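PDB 4QK0: GH127 beta-L-arabinofuranoside from Geobacillus stearothermophilus, which probably hydrolyses beta-L-arabinofuranosidic bonds to release L-arabinose, as expected of a glycoside hydrolase of family 127. Local coordinates for residues A[494-499]-A[503-508]; A[469-474]-A[481-486]; A[184-189]-A[228-233]; A[134-139]-A[233-238]. All coordinates share one frame; numbering follows the deposited sequence.

Interaction 1: A[494-499]-A[503-508]; sequences AEVTIN and VDIVPL
Ile-505 lays its gamma methyl against the isopropyl group of Val-496, the two side chains crossing at about a right angle, with Ile-505 CG2 3.6 Å from Val-496 CG2. Val-496 meets it with the branch beside its own backbone N, since CG1 takes the position anti to that nitrogen (chi1 -179°). In Ile-505 the long branch CG1 sits between backbone N and carbonyl carbon (chi1 54°), which carries CD1 toward the start of strand 495-498, 3.9 Å from Ala-494 O. Further on, Ile-498 CD1 comes down on Val-503 CG2 at 3.7 Å. The backbones meet beside these methyls: Val-503 N donates to Val-496 O (3.0 Å), and a water takes the place of a direct second bond, accepting from Val-496 N at 2.8 Å and donating to Val-503 O at 2.6 Å. Val-496 is also packed on Val-526 and Leu-528 of strand 524-529, the neighbour of strand 495-498 in the sheet; strand 501-503 is the outermost strand at this end. The chemistry is thus methyl packing plus one direct and one water-mediated backbone link, which implies that strand pairing is already giving way as the chain turns into the 3-10 segment 506-508.

Interaction 2: A[469-474]-A[481-486]; sequences VRLTVS and FTLGLR
Leu-471 and Leu-485 reach toward each other tip to tip, with Leu-471 CD1 3.8 Å from Leu-485 CD2. Each has CG beside its own backbone N and anti to the carbonyl carbon (chi1 -66° in Leu-471, -50° in Leu-485), and one methyl of each makes the meeting. One residue pair along, Leu-483 is the bump that fills the hollow between Leu-471 and Val-473: its CD2 methyl lies 4.3 Å from Leu-471 CD1 and 4.2 Å from Val-473 CG2. Val-473 splits its two methyls between neighbours. CG2 goes to Leu-483, while CG1 meets the far end of the Phe-481 ring, 4.0 Å from CZ and near the ring plane, so the phenyl is met at its edge. That ring also stacks on Trp-520. The side chains alternate along the seam, and no hydrogen bond crosses it; the strand axes stay 11.4 Å apart, running nearly antiparallel at 162°. More hydrophobic groups extend the layer: Leu-471 rests on Val-526, and Leu-485 touches Ile-516, Leu-528 and Tyr-441. Strand 468-475 pairs with strands 453-461 and 524-529 in one sheet, whereas strand 479-486 pairs with strands 436-438, 513-517 and 519-520 in another. Two consecutive strands that face each other through their side chains, each hydrogen-bonded into a different sheet, form a beta arch, and the buried seam between them belongs to the core of a two-sheet beta sandwich within the middle domain.

Interaction 3: A[184-189]-A[228-233]; sequences QIPGYD and FDQEKE
Tyr-188 drives the edge of its ring at one face of Phe-228 in a T-shaped stack, the centroids 5.1 Å apart and the planes at 69°. The touching edge is the CD1-CE1 side, with Tyr-188 CE1 3.6 Å from Phe-228 CZ. Having CG between its backbone N and carbonyl carbon (chi1 40°) swings the tyrosine ring back toward the helix, although its CB does not head there. The same phenyl ring lies against the loop backbone, where Phe-228 CE1 is 3.5 Å from Tyr-188 O and the ring edge meets the carbonyl carbon of Asp-189. This joins a loop between two helices of the mainly helical catalytic domain, probably an (alpha/alpha)6 barrel as in related enzymes, to the start of helix 227-234. Without this ring, as with an alanine here, the loop would probably face a gap and the edge of Tyr-188 would lose the face it rests on. At the tyrosine's far end, a water 2.9 Å from Tyr-188 OH accepts from Phe-228 N at 2.7 Å, and the hydroxyl is also bonded to Gly-222 N. Upstream, Pro-186 centres an inverse gamma turn and sets its CG 4.3 Å from Gln-230 OE1.

Interaction 4: A[134-139]-A[233-238]; sequences NLRDNH and EARGET
The guanidinium of Arg-235 carries the amide of Asn-134 flat on one face, the planes only 6° apart and Asn-134 ND2 lying 3.5 Å above the guanidinium plane, over its centre. At the rim of that guanidinium, NE and NH2 both donate to Glu-237 OE1, the NH2 bond being 3.0 Å. Arg-136 is turned by 70° to it and receives Arg-235 NH2 over one face, toward the rim, a close approach of like charges that the shared Glu-237 carboxylate probably offsets. Its own edges hold acids: NE and NH2 grip Asp-137 side-on, and NH1 and NH2 clasp Glu-237 OE2 end-on, each 3.1 Å from that oxygen. Glu-237 has its CG anti to the backbone N (chi1 170°) and its chain extended beyond, and one oxygen serves each arginine. The setting is the C-terminal end of helix 227-234, closed at Gly-236 by a Schellman motif, against a loop in which Asn-134 OD1 accepts from Asp-137 N at 2.9 Å in an Asx motif. A leucine in place of Arg-136 would probably leave Glu-237 OE2 without its two donors and Asp-137 without its side-on partner. Asn-134 ND2 also donates to Asp-137 OD2, holding the stacked amide, and Arg-235 NH1 bonds to Met-133 O and forms a salt bridge with Glu-231.

How the interactions relate
From the N terminus, 134-139 comes first and waits for 233-238, so interaction 4 closes a long, mostly helical loop. Interaction 3, pairing 184-189 with 228-233, lies wholly within that span. The two share Glu-233 and helix 227-234, and their centres are 8 Å apart; Glu-231 bonds the backbone nitrogens of Leu-135 and Arg-136, so one short helix anchors two loops of the catalytic domain. Later in the chain, interaction 2 closes a short loop joining two sheets of the middle domain, and interaction 1 follows in series at the edge of the sheet that holds strand 468-475, centres 11 Å apart. The two pairs lie on opposite sides of the chain's centre.

Interaction 1: A[494-499]-A[503-508]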
loop_
_atom_site.group_PDB
_atom_site.type_symbol
_atom_site.label_atom_id
_atom_site.label_comp_id
_atom_site.label_asym_id
_atom_site.label_seq_id
_atom_site.Cartn_x
_atom_site.Cartn_y
_atom_site.Cartn_z
ATOM N N ALA A 494 24.195 -2.202 33.584
ATOM C CA ALA A 494 23.978 -1.033 34.440
ATOM C C ALA A 494 24.841 -1.137 35.698
ATOM O O ALA A 494 25.025 -2.229 36.233
ATOM C CB ALA A 494 22.536 -0.954 34.803
ATOM N N GLU A 495 25.374 -0.016 36.165
ATOM C CA GLU A 495 26.141 0.004 37.416
ATOM C C GLU A 495 25.536 1.019 38.416
ATOM O O GLU A 495 25.008 2.066 38.006
ATOM C CB GLU A 495 27.594 0.385 37.143
ATOM C CG GLU A 495 28.387 -0.546 36.218
ATOM C CD GLU A 495 29.770 0.015 35.781
ATOM O OE1 GLU A 495 30.393 0.827 36.502
ATOM O OE2 GLU A 495 30.250 -0.305 34.674
ATOM N N VAL A 496 25.570 0.674 39.703
ATOM C CA VAL A 496 25.030 1.536 40.779
ATOM C C VAL A 496 25.964 1.694 41.947
ATOM O O VAL A 496 26.564 0.711 42.406
ATOM C CB VAL A 496 23.717 1.002 41.365
ATOM C CG1 VAL A 496 23.200 1.927 42.452
ATOM C CG2 VAL A 496 22.663 0.924 40.279
ATOM N N THR A 497 26.105 2.935 42.426
ATOM C CA THR A 497 26.854 3.194 43.649
ATOM C C THR A 497 26.003 4.015 44.589
ATOM O O THR A 497 25.184 4.833 44.165
ATOM C CB THR A 497 28.177 3.960 43.448
ATOM O OG1 THR A 497 27.891 5.284 43.024
ATOM C CG2 THR A 497 29.081 3.275 42.453
ATOM N N ILE A 498 26.242 3.815 45.872
ATOM C CA ILE A 498 25.569 4.562 46.943
ATOM C C ILE A 498 26.646 5.156 47.821
ATOM O O ILE A 498 27.504 4.429 48.333
ATOM C CB ILE A 498 24.626 3.645 47.780
ATOM C CG1 ILE A 498 23.468 3.193 46.898
ATOM C CG2 ILE A 498 24.069 4.394 49.001
ATOM C CD1 ILE A 498 22.615 2.103 47.505
ATOM N N ASN A 499 26.624 6.474 47.925
ATOM C CA ASN A 499 27.678 7.231 48.581
ATOM C C ASN A 499 29.050 6.752 48.162
ATOM O O ASN A 499 29.904 6.514 49.005
ATOM C CB ASN A 499 27.501 7.169 50.115
ATOM C CG ASN A 499 26.211 7.802 50.555
ATOM O OD1 ASN A 499 25.724 8.711 49.889
ATOM N ND2 ASN A 499 25.616 7.295 51.605
ATOM N N VAL A 503 27.257 -1.186 44.568
ATOM C CA VAL A 503 26.223 -2.076 45.042
ATOM C C VAL A 503 25.932 -3.121 43.979
ATOM O O VAL A 503 25.767 -2.784 42.796
ATOM C CB VAL A 503 24.968 -1.279 45.288
ATOM C CG1 VAL A 503 23.789 -2.187 45.600
ATOM C CG2 VAL A 503 25.226 -0.315 46.428
ATOM N N ASP A 504 25.898 -4.379 44.397
ATOM C CA ASP A 504 25.547 -5.456 43.530
ATOM C C ASP A 504 24.040 -5.415 43.373
ATOM O O ASP A 504 23.307 -5.766 44.274
ATOM C CB ASP A 504 26.007 -6.810 44.110
ATOM C CG ASP A 504 25.744 -7.984 43.142
ATOM O OD1 ASP A 504 25.342 -7.757 41.965
ATOM O OD2 ASP A 504 25.940 -9.145 43.559
ATOM N N ILE A 505 23.581 -5.004 42.199
ATOM C CA ILE A 505 22.143 -4.861 41.956
ATOM C C ILE A 505 21.485 -6.124 41.468
ATOM O O ILE A 505 20.272 -6.244 41.529
ATOM C CB ILE A 505 21.812 -3.738 40.964
ATOM C CG1 ILE A 505 22.578 -3.898 39.641
ATOM C CG2 ILE A 505 22.055 -2.390 41.635
ATOM C CD1 ILE A 505 22.025 -3.007 38.547
ATOM N N VAL A 506 22.280 -7.047 40.960
ATOM C CA VAL A 506 21.740 -8.265 40.367
ATOM C C VAL A 506 20.739 -9.009 41.274
ATOM O O VAL A 506 19.669 -9.338 40.818
ATOM C CB VAL A 506 22.879 -9.213 39.898
ATOM C CG1 VAL A 506 22.389 -10.661 39.752
ATOM C CG2 VAL A 506 23.488 -8.670 38.600
ATOM N N PRO A 507 21.097 -9.271 42.533
ATOM C CA PRO A 507 20.122 -9.841 43.475
ATOM C C PRO A 507 18.980 -8.911 43.892
ATOM O O PRO A 507 18.063 -9.349 44.534
ATOM C CB PRO A 507 20.963 -10.194 44.720
ATOM C CG PRO A 507 22.239 -9.411 44.583
ATOM C CD PRO A 507 22.453 -9.156 43.113
ATOM N N LEU A 508 19.045 -7.636 43.561
ATOM C CA LEU A 508 18.010 -6.703 43.961
ATOM C C LEU A 508 16.975 -6.497 42.860
ATOM O O LEU A 508 15.991 -5.768 43.060
ATOM C CB LEU A 508 18.649 -5.367 44.318
ATOM C CG LEU A 508 19.731 -5.460 45.402
ATOM C CD1 LEU A 508 20.344 -4.103 45.707
ATOM C CD2 LEU A 508 19.199 -6.117 46.686
HETATM O O HOH W 1 26.226 -1.933 40.353
#

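Interaction 2: A[469-474]-A[481-486]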
loop_
_atom_site.group_PDB
_atom_site.type_symbol
_atom_site.label_atom_id
_atom_site.label_comp_id
_atom_site.label_asym_id
_atom_site.label_seq_id
_atom_site.Cartn_x
_atom_site.Cartn_y
_atom_site.Cartn_z
ATOM N N VAL A 469 23.237 9.055 35.860
ATOM C CA VAL A 469 22.193 9.680 36.665
ATOM C C VAL A 469 22.620 9.784 38.124
ATOM O O VAL A 469 23.085 8.805 38.735
ATOM C CB VAL A 469 20.878 8.876 36.634
ATOM C CG1 VAL A 469 19.804 9.617 37.383
ATOM C CG2 VAL A 469 20.423 8.616 35.195
ATOM N N ARG A 470 22.452 10.975 38.679
ATOM C CA ARG A 470 22.767 11.230 40.087
ATOM C C ARG A 470 21.475 11.532 40.850
ATOM O O ARG A 470 20.773 12.480 40.541
ATOM C CB ARG A 470 23.725 12.410 40.144
ATOM C CG ARG A 470 24.301 12.579 41.516
ATOM C CD ARG A 470 24.980 13.968 41.736
ATOM N NE ARG A 470 26.403 13.807 41.495
ATOM C CZ ARG A 470 27.263 14.799 41.268
ATOM N NH1 ARG A 470 26.881 16.078 41.254
ATOM N NH2 ARG A 470 28.534 14.493 41.051
ATOM N N LEU A 471 21.140 10.658 41.790
ATOM C CA LEU A 471 19.964 10.814 42.660
ATOM C C LEU A 471 20.405 11.174 44.069
ATOM O O LEU A 471 21.176 10.450 44.687
ATOM C CB LEU A 471 19.194 9.509 42.792
ATOM C CG LEU A 471 18.517 8.969 41.572
ATOM C CD1 LEU A 471 18.048 7.557 41.835
ATOM C CD2 LEU A 471 17.315 9.808 41.255
ATOM N N THR A 472 19.909 12.284 44.550
ATOM C CA THR A 472 20.138 12.710 45.906
ATOM C C THR A 472 18.865 12.480 46.681
ATOM O O THR A 472 17.784 12.889 46.270
ATOM C CB THR A 472 20.543 14.182 45.985
ATOM O OG1 THR A 472 21.668 14.380 45.133
ATOM C CG2 THR A 472 20.976 14.525 47.402
ATOM N N VAL A 473 18.999 11.727 47.760
ATOM C CA VAL A 473 17.870 11.324 48.552
ATOM C C VAL A 473 17.981 12.016 49.892
ATOM O O VAL A 473 18.897 11.718 50.664
ATOM C CB VAL A 473 17.842 9.783 48.744
ATOM C CG1 VAL A 473 16.626 9.366 49.569
ATOM C CG2 VAL A 473 17.811 9.079 47.385
ATOM N N SER A 474 17.007 12.860 50.213
ATOM C CA SER A 474 17.006 13.574 51.487
ATOM C C SER A 474 15.730 13.449 52.282
ATOM O O SER A 474 14.808 14.191 52.077
ATOM C CB SER A 474 17.253 15.023 51.197
ATOM O OG SER A 474 18.451 15.067 50.480
ATOM N N PHE A 481 13.343 2.833 53.798
ATOM C CA PHE A 481 12.349 2.617 52.772
ATOM C C PHE A 481 13.031 2.138 51.479
ATOM O O PHE A 481 14.284 2.123 51.356
ATOM C CB PHE A 481 11.505 3.880 52.535
ATOM C CG PHE A 481 12.315 5.104 52.194
ATOM C CD1 PHE A 481 12.700 5.383 50.910
ATOM C CD2 PHE A 481 12.720 5.972 53.202
ATOM C CE1 PHE A 481 13.494 6.494 50.629
ATOM C CE2 PHE A 481 13.516 7.094 52.937
ATOM C CZ PHE A 481 13.901 7.349 51.641
ATOM N N THR A 482 12.190 1.741 50.530
ATOM C CA THR A 482 12.638 1.155 49.275
ATOM C C THR A 482 12.534 2.142 48.124
ATOM O O THR A 482 11.542 2.861 47.970
ATOM C CB THR A 482 11.849 -0.080 48.965
ATOM O OG1 THR A 482 11.985 -0.968 50.063
ATOM C CG2 THR A 482 12.370 -0.717 47.707
ATOM N N LEU A 483 13.631 2.264 47.412
ATOM C CA LEU A 483 13.698 3.016 46.163
ATOM C C LEU A 483 13.736 2.010 45.037
ATOM O O LEU A 483 14.616 1.126 45.031
ATOM C CB LEU A 483 14.989 3.800 46.102
ATOM C CG LEU A 483 14.862 5.183 45.572
ATOM C CD1 LEU A 483 14.069 5.979 46.619
ATOM C CD2 LEU A 483 16.242 5.766 45.331
ATOM N N GLY A 484 12.754 2.087 44.139
ATOM C CA GLY A 484 12.694 1.152 42.981
ATOM C C GLY A 484 13.184 1.839 41.716
ATOM O O GLY A 484 12.597 2.806 41.301
ATOM N N LEU A 485 14.295 1.395 41.172
ATOM C CA LEU A 485 14.901 2.038 40.000
ATOM C C LEU A 485 14.815 1.174 38.726
ATOM O O LEU A 485 15.332 0.083 38.726
ATOM C CB LEU A 485 16.356 2.351 40.292
ATOM C CG LEU A 485 16.572 3.100 41.615
ATOM C CD1 LEU A 485 18.047 3.285 41.862
ATOM C CD2 LEU A 485 15.909 4.436 41.626
ATOM N N ARG A 486 14.148 1.660 37.676
ATOM C CA ARG A 486 14.056 0.889 36.439
ATOM C C ARG A 486 15.418 0.715 35.812
ATOM O O ARG A 486 16.198 1.652 35.671
ATOM C CB ARG A 486 13.157 1.542 35.408
ATOM C CG ARG A 486 13.192 0.789 34.055
ATOM C CD ARG A 486 12.164 1.303 33.094
ATOM N NE ARG A 486 12.441 2.689 32.757
ATOM C CZ ARG A 486 13.053 3.127 31.655
ATOM N NH1 ARG A 486 13.471 2.298 30.685
ATOM N NH2 ARG A 486 13.230 4.411 31.534
#

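Interaction 3: A[184-189]-A[228-233]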
loop_
_atom_site.group_PDB
_atom_site.type_symbol
_atom_site.label_atom_id
_atom_site.label_comp_id
_atom_site.label_asym_id
_atom_site.label_seq_id
_atom_site.Cartn_x
_atom_site.Cartn_y
_atom_site.Cartn_z
ATOM N N GLN A 184 -33.035 1.532 31.079
ATOM C CA GLN A 184 -31.696 1.950 30.755
ATOM C C GLN A 184 -31.306 1.456 29.378
ATOM O O GLN A 184 -31.897 0.528 28.853
ATOM C CB GLN A 184 -30.703 1.456 31.768
ATOM C CG GLN A 184 -30.969 2.024 33.158
ATOM C CD GLN A 184 -29.798 1.802 34.076
ATOM O OE1 GLN A 184 -29.383 0.681 34.287
ATOM N NE2 GLN A 184 -29.185 2.847 34.486
ATOM N N ILE A 185 -30.329 2.114 28.774
ATOM C CA ILE A 185 -29.806 1.672 27.472
ATOM C C ILE A 185 -28.595 0.754 27.733
ATOM O O ILE A 185 -27.624 1.186 28.381
ATOM C CB ILE A 185 -29.373 2.893 26.622
ATOM C CG1 ILE A 185 -30.566 3.833 26.377
ATOM C CG2 ILE A 185 -28.839 2.428 25.284
ATOM C CD1 ILE A 185 -30.185 5.152 25.728
ATOM N N PRO A 186 -28.588 -0.463 27.172
ATOM C CA PRO A 186 -27.468 -1.380 27.378
ATOM C C PRO A 186 -26.333 -1.099 26.381
ATOM O O PRO A 186 -25.855 -1.991 25.665
ATOM C CB PRO A 186 -28.110 -2.754 27.153
ATOM C CG PRO A 186 -29.119 -2.492 26.106
ATOM C CD PRO A 186 -29.641 -1.079 26.357
ATOM N N GLY A 187 -25.896 0.157 26.387
ATOM C CA GLY A 187 -25.040 0.686 25.367
ATOM C C GLY A 187 -23.688 1.094 25.871
ATOM O O GLY A 187 -23.363 0.961 27.054
ATOM N N TYR A 188 -22.951 1.683 24.953
ATOM C CA TYR A 188 -21.569 2.130 25.162
ATOM C C TYR A 188 -21.113 2.900 23.884
ATOM O O TYR A 188 -21.788 2.809 22.880
ATOM C CB TYR A 188 -20.675 0.911 25.437
ATOM C CG TYR A 188 -20.952 -0.304 24.613
ATOM C CD1 TYR A 188 -20.483 -0.406 23.297
ATOM C CD2 TYR A 188 -21.698 -1.381 25.124
ATOM C CE1 TYR A 188 -20.747 -1.520 22.523
ATOM C CE2 TYR A 188 -21.963 -2.498 24.340
ATOM C CZ TYR A 188 -21.478 -2.567 23.046
ATOM O OH TYR A 188 -21.695 -3.701 22.276
ATOM N N ASP A 189 -20.001 3.636 23.919
ATOM C CA ASP A 189 -19.613 4.536 22.810
ATOM C C ASP A 189 -18.748 3.775 21.815
ATOM O O ASP A 189 -17.965 2.878 22.175
ATOM C CB ASP A 189 -18.868 5.776 23.318
ATOM C CG ASP A 189 -18.845 6.963 22.290
ATOM O OD1 ASP A 189 -18.313 6.809 21.169
ATOM O OD2 ASP A 189 -19.302 8.054 22.654
ATOM N N PHE A 228 -24.950 -2.143 18.974
ATOM C CA PHE A 228 -24.875 -1.272 17.793
ATOM C C PHE A 228 -25.841 -1.702 16.730
ATOM O O PHE A 228 -26.295 -0.880 15.939
ATOM C CB PHE A 228 -23.434 -1.198 17.215
ATOM C CG PHE A 228 -22.442 -0.524 18.111
ATOM C CD1 PHE A 228 -22.811 0.543 18.963
ATOM C CD2 PHE A 228 -21.133 -0.913 18.102
ATOM C CE1 PHE A 228 -21.903 1.189 19.773
ATOM C CE2 PHE A 228 -20.204 -0.266 18.919
ATOM C CZ PHE A 228 -20.592 0.774 19.753
ATOM N N ASP A 229 -26.135 -2.998 16.659
ATOM C CA ASP A 229 -27.178 -3.462 15.711
ATOM C C ASP A 229 -28.552 -3.000 16.146
ATOM O O ASP A 229 -29.366 -2.624 15.323
ATOM C CB ASP A 229 -27.164 -4.997 15.557
ATOM C CG ASP A 229 -26.040 -5.495 14.671
ATOM O OD1 ASP A 229 -25.443 -4.694 13.913
ATOM O OD2 ASP A 229 -25.708 -6.696 14.768
ATOM N N GLN A 230 -28.806 -3.013 17.449
ATOM C CA GLN A 230 -30.112 -2.581 17.963
ATOM C C GLN A 230 -30.335 -1.123 17.663
ATOM O O GLN A 230 -31.390 -0.772 17.169
ATOM C CB GLN A 230 -30.247 -2.854 19.471
ATOM C CG GLN A 230 -30.155 -4.340 19.847
ATOM C CD GLN A 230 -30.069 -4.598 21.350
ATOM O OE1 GLN A 230 -29.384 -3.895 22.101
ATOM N NE2 GLN A 230 -30.749 -5.643 21.786
ATOM N N GLU A 231 -29.369 -0.252 17.959
ATOM C CA GLU A 231 -29.614 1.188 17.696
ATOM C C GLU A 231 -29.668 1.511 16.212
ATOM O O GLU A 231 -30.430 2.388 15.779
ATOM C CB GLU A 231 -28.619 2.117 18.432
ATOM C CG GLU A 231 -27.152 1.883 18.159
ATOM C CD GLU A 231 -26.283 3.107 18.433
ATOM O OE1 GLU A 231 -25.321 3.320 17.663
ATOM O OE2 GLU A 231 -26.542 3.853 19.425
ATOM N N LYS A 232 -28.874 0.786 15.447
ATOM C CA LYS A 232 -28.868 0.899 13.980
ATOM C C LYS A 232 -30.243 0.597 13.399
ATOM O O LYS A 232 -30.794 1.365 12.633
ATOM C CB LYS A 232 -27.824 -0.077 13.434
ATOM C CG LYS A 232 -27.894 -0.415 11.972
ATOM C CD LYS A 232 -26.571 -1.005 11.436
ATOM C CE LYS A 232 -26.659 -2.465 11.066
ATOM N NZ LYS A 232 -25.778 -2.754 9.897
ATOM N N GLU A 233 -30.774 -0.549 13.755
ATOM C CA GLU A 233 -32.152 -0.953 13.426
ATOM C C GLU A 233 -33.179 0.138 13.792
ATOM O O GLU A 233 -33.957 0.556 12.960
ATOM C CB GLU A 233 -32.421 -2.278 14.167
ATOM C CG GLU A 233 -33.874 -2.704 14.338
ATOM C CD GLU A 233 -34.385 -3.539 13.187
ATOM O OE1 GLU A 233 -33.825 -3.409 12.068
ATOM O OE2 GLU A 233 -35.348 -4.303 13.412
HETATM O O HOH W 2 -22.673 -3.434 19.606
#

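Interaction 4: A[134-139]-A[233-238]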
loop_
_atom_site.group_PDB
_atom_site.type_symbol
_atom_site.label_atom_id
_atom_site.label_comp_id
_atom_site.label_asym_id
_atom_site.label_seq_id
_atom_site.Cartn_x
_atom_site.Cartn_y
_atom_site.Cartn_z
ATOM N N ASN A 134 -27.254 7.403 18.496
ATOM C CA ASN A 134 -26.124 6.941 17.692
ATOM C C ASN A 134 -24.809 7.026 18.440
ATOM O O ASN A 134 -23.920 7.846 18.171
ATOM C CB ASN A 134 -26.020 7.672 16.341
ATOM C CG ASN A 134 -25.078 6.946 15.379
ATOM O OD1 ASN A 134 -24.261 6.104 15.781
ATOM N ND2 ASN A 134 -25.195 7.267 14.105
ATOM N N LEU A 135 -24.685 6.095 19.373
ATOM C CA LEU A 135 -23.461 5.922 20.162
ATOM C C LEU A 135 -22.345 5.350 19.332
ATOM O O LEU A 135 -21.176 5.552 19.648
ATOM C CB LEU A 135 -23.743 4.992 21.368
ATOM C CG LEU A 135 -24.376 5.622 22.639
ATOM C CD1 LEU A 135 -23.394 6.573 23.270
ATOM C CD2 LEU A 135 -25.678 6.356 22.330
ATOM N N ARG A 136 -22.685 4.592 18.308
ATOM C CA ARG A 136 -21.655 3.975 17.447
ATOM C C ARG A 136 -20.786 5.056 16.799
ATOM O O ARG A 136 -19.582 4.911 16.751
ATOM C CB ARG A 136 -22.288 3.133 16.345
ATOM C CG ARG A 136 -21.269 2.281 15.611
ATOM C CD ARG A 136 -21.850 1.680 14.334
ATOM N NE ARG A 136 -22.211 2.722 13.413
ATOM C CZ ARG A 136 -23.022 2.574 12.372
ATOM N NH1 ARG A 136 -23.565 1.400 12.125
ATOM N NH2 ARG A 136 -23.320 3.638 11.595
ATOM N N ASP A 137 -21.407 6.156 16.378
ATOM C CA ASP A 137 -20.708 7.175 15.604
ATOM C C ASP A 137 -20.581 8.533 16.245
ATOM O O ASP A 137 -19.617 9.225 15.951
ATOM C CB ASP A 137 -21.433 7.430 14.257
ATOM C CG ASP A 137 -21.566 6.167 13.409
ATOM O OD1 ASP A 137 -20.723 5.247 13.533
ATOM O OD2 ASP A 137 -22.530 6.111 12.632
ATOM N N ASN A 138 -21.542 8.964 17.064
ATOM C CA ASN A 138 -21.555 10.390 17.421
ATOM C C ASN A 138 -20.853 10.832 18.725
ATOM O O ASN A 138 -20.960 12.000 19.094
ATOM C CB ASN A 138 -22.937 10.930 17.312
ATOM C CG ASN A 138 -23.443 10.921 15.885
ATOM O OD1 ASN A 138 -22.715 10.623 14.962
ATOM N ND2 ASN A 138 -24.686 11.243 15.714
ATOM N N HIS A 139 -20.068 9.957 19.355
ATOM C CA HIS A 139 -19.019 10.367 20.316
ATOM C C HIS A 139 -19.492 11.114 21.592
ATOM O O HIS A 139 -18.718 11.792 22.233
ATOM C CB HIS A 139 -17.997 11.249 19.614
ATOM C CG HIS A 139 -17.095 10.525 18.682
ATOM N ND1 HIS A 139 -17.560 9.894 17.547
ATOM C CD2 HIS A 139 -15.745 10.431 18.642
ATOM C CE1 HIS A 139 -16.530 9.426 16.858
ATOM N NE2 HIS A 139 -15.425 9.702 17.529
ATOM N N GLU A 233 -30.774 -0.549 13.755
ATOM C CA GLU A 233 -32.152 -0.953 13.426
ATOM C C GLU A 233 -33.179 0.138 13.792
ATOM O O GLU A 233 -33.957 0.556 12.960
ATOM C CB GLU A 233 -32.421 -2.278 14.167
ATOM C CG GLU A 233 -33.874 -2.704 14.338
ATOM C CD GLU A 233 -34.385 -3.539 13.187
ATOM O OE1 GLU A 233 -33.825 -3.409 12.068
ATOM O OE2 GLU A 233 -35.348 -4.303 13.412
ATOM N N ALA A 234 -33.141 0.627 15.033
ATOM C CA ALA A 234 -34.024 1.711 15.480
ATOM C C ALA A 234 -33.884 3.020 14.671
ATOM O O ALA A 234 -34.834 3.775 14.599
ATOM C CB ALA A 234 -33.810 1.998 16.961
ATOM N N ARG A 235 -32.711 3.296 14.088
ATOM C CA ARG A 235 -32.534 4.470 13.211
ATOM C C ARG A 235 -33.073 4.200 11.807
ATOM O O ARG A 235 -33.120 5.109 10.984
ATOM C CB ARG A 235 -31.058 4.838 13.050
ATOM C CG ARG A 235 -30.401 5.449 14.251
ATOM C CD ARG A 235 -29.064 6.115 13.879
ATOM N NE ARG A 235 -28.036 5.175 13.398
ATOM C CZ ARG A 235 -27.232 4.442 14.163
ATOM N NH1 ARG A 235 -27.305 4.463 15.498
ATOM N NH2 ARG A 235 -26.329 3.651 13.600
ATOM N N GLY A 236 -33.430 2.950 11.517
ATOM C CA GLY A 236 -33.846 2.554 10.178
ATOM C C GLY A 236 -32.695 2.409 9.180
ATOM O O GLY A 236 -32.893 2.454 7.981
ATOM N N GLU A 237 -31.491 2.202 9.683
ATOM C CA GLU A 237 -30.318 2.152 8.846
ATOM C C GLU A 237 -30.055 0.715 8.378
ATOM O O GLU A 237 -30.146 -0.240 9.143
ATOM C CB GLU A 237 -29.141 2.788 9.594
ATOM C CG GLU A 237 -27.768 2.612 8.970
ATOM C CD GLU A 237 -26.645 3.002 9.929
ATOM O OE1 GLU A 237 -26.817 3.991 10.687
ATOM O OE2 GLU A 237 -25.595 2.297 9.930
ATOM N N THR A 238 -29.777 0.576 7.083
ATOM C CA THR A 238 -29.545 -0.742 6.443
ATOM C C THR A 238 -28.133 -0.920 5.862
ATOM O O THR A 238 -27.645 -2.045 5.783
ATOM C CB THR A 238 -30.589 -1.019 5.312
ATOM O OG1 THR A 238 -30.817 0.171 4.541
ATOM C CG2 THR A 238 -31.928 -1.489 5.905
#